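Local coordinates for nuclear movement protein (Encephalitozoon cuniculi, PDB 2O30), which probably binds unfolded proteins through a CS domain of the p23/NudC-like kind, at residues E57-V60 / S61-W64. The protein carries 1 engineered substitution. Sequence-based numbering, arbitrary orientation.
Sequences EVDV and SSLW
D59 meets both serines that follow it, S61 through its carboxylate and S62 through its main-chain carbonyl. The S61 hydroxyl donates to D59 OD1, with OG and OD1 2.7 Å apart; it arrives on the syn side of the carboxylate, 27° out of its plane. Two torsions bring the groups together: D59 swings CG away from its own N and beside its carbonyl carbon (chi1 178°), while S61 holds OG between its N and C. The amide of S61 adds only a weak bond to the same oxygen, 3.2 Å from N to OD1 and bent to 123° at the hydrogen. OD1 is thus held chiefly by the hydroxyl.

The carbonyl oxygen of D59 is gripped twice by S62. The S62 hydroxyl approaches in the carbonyl plane, OG lying 2.7 Å from D59 O, whereas S62 N, 2.9 Å from D59 O, sits well above that plane. S62 OG also bonds to the amide of T77, tying the bend to strand 71-78. One residue on, L63 N donates to V60 O over 3.1 Å, and beside this bond L63 CB lies 3.2 Å from the same V60 O. V60 and L63 both rest on M35 of strand 31-36, so the apolar side of the bend faces the other sheet.

The bonds from S62 N to D59 O and from L63 N to V60 O close two overlapping turns, D59-S62 and V60-L63, whose central residues, V60 and S61, then S61 and S62, have the backbone angles of type I; aspartate and serine side chains reinforce them. They form the corner between strands 58-59 and 63-68, both antiparallel partners of strand 71-78, in the beta sandwich of a CS domain.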
loop_
_atom_site.group_PDB
_atom_site.type_symbol
_atom_site.label_atom_id
_atom_site.label_comp_id
_atom_site.label_asym_id
_atom_site.label_seq_id
_atom_site.Cartn_x
_atom_site.Cartn_y
_atom_site.Cartn_z
ATOM N N GLU A 57 -1.147 -8.487 -16.556
ATOM C CA GLU A 57 -0.320 -7.334 -16.244
ATOM C C GLU A 57 -0.966 -5.996 -16.599
ATOM O O GLU A 57 -1.678 -5.853 -17.608
ATOM C CB GLU A 57 1.078 -7.487 -16.875
ATOM C CG GLU A 57 1.897 -8.550 -16.136
ATOM C CD GLU A 57 3.314 -8.724 -16.657
ATOM O OE1 GLU A 57 3.994 -7.714 -16.954
ATOM O OE2 GLU A 57 3.754 -9.891 -16.747
ATOM N N VAL A 58 -0.737 -5.017 -15.716
ATOM C CA VAL A 58 -1.160 -3.644 -15.975
ATOM C C VAL A 58 0.025 -2.685 -15.875
ATOM O O VAL A 58 1.065 -3.031 -15.309
ATOM C CB VAL A 58 -2.281 -3.202 -15.005
ATOM C CG1 VAL A 58 -3.522 -4.079 -15.223
ATOM C CG2 VAL A 58 -1.812 -3.305 -13.567
ATOM N N ASP A 59 -0.135 -1.500 -16.450
ATOM C CA ASP A 59 0.838 -0.435 -16.286
ATOM C C ASP A 59 0.590 0.232 -14.923
ATOM O O ASP A 59 -0.258 1.103 -14.809
ATOM C CB ASP A 59 0.694 0.575 -17.421
ATOM C CG ASP A 59 1.660 1.748 -17.293
ATOM O OD1 ASP A 59 2.455 1.784 -16.329
ATOM O OD2 ASP A 59 1.611 2.642 -18.157
ATOM N N VAL A 60 1.319 -0.190 -13.898
ATOM C CA VAL A 60 1.040 0.287 -12.533
ATOM C C VAL A 60 1.134 1.817 -12.425
ATOM O O VAL A 60 0.358 2.443 -11.683
ATOM C CB VAL A 60 1.876 -0.452 -11.458
ATOM C CG1 VAL A 60 1.729 0.226 -10.096
ATOM C CG2 VAL A 60 1.429 -1.900 -11.348
ATOM N N SER A 61 2.036 2.422 -13.201
ATOM C CA SER A 61 2.163 3.892 -13.236
ATOM C C SER A 61 0.901 4.638 -13.712
ATOM O O SER A 61 0.717 5.819 -13.403
ATOM C CB SER A 61 3.388 4.320 -14.069
ATOM O OG SER A 61 3.119 4.246 -15.460
ATOM N N SER A 62 0.028 3.945 -14.441
ATOM C CA SER A 62 -1.168 4.560 -15.008
ATOM C C SER A 62 -2.334 4.575 -14.017
ATOM O O SER A 62 -3.387 5.172 -14.304
ATOM C CB SER A 62 -1.609 3.821 -16.275
ATOM O OG SER A 62 -2.190 2.560 -15.939
ATOM N N LEU A 63 -2.146 3.893 -12.895
ATOM C CA LEU A 63 -3.184 3.765 -11.845
ATOM C C LEU A 63 -3.696 5.131 -11.405
ATOM O O LEU A 63 -2.909 6.022 -11.096
ATOM C CB LEU A 63 -2.626 3.011 -10.638
ATOM C CG LEU A 63 -3.543 2.769 -9.436
ATOM C CD1 LEU A 63 -4.766 2.023 -9.871
ATOM C CD2 LEU A 63 -2.783 1.992 -8.357
ATOM N N TRP A 64 -5.012 5.304 -11.414
ATOM C CA TRP A 64 -5.611 6.578 -11.016
ATOM C C TRP A 64 -6.926 6.264 -10.325
ATOM O O TRP A 64 -7.553 5.256 -10.589
ATOM C CB TRP A 64 -5.850 7.468 -12.245
ATOM C CG TRP A 64 -6.501 8.794 -11.942
ATOM C CD1 TRP A 64 -7.743 9.209 -12.329
ATOM C CD2 TRP A 64 -5.950 9.857 -11.154
ATOM N NE1 TRP A 64 -7.999 10.475 -11.837
ATOM C CE2 TRP A 64 -6.918 10.890 -11.108
ATOM C CE3 TRP A 64 -4.731 10.041 -10.489
ATOM C CZ2 TRP A 64 -6.697 12.101 -10.420
ATOM C CZ3 TRP A 64 -4.520 11.247 -9.791
ATOM C CH2 TRP A 64 -5.496 12.257 -9.786
#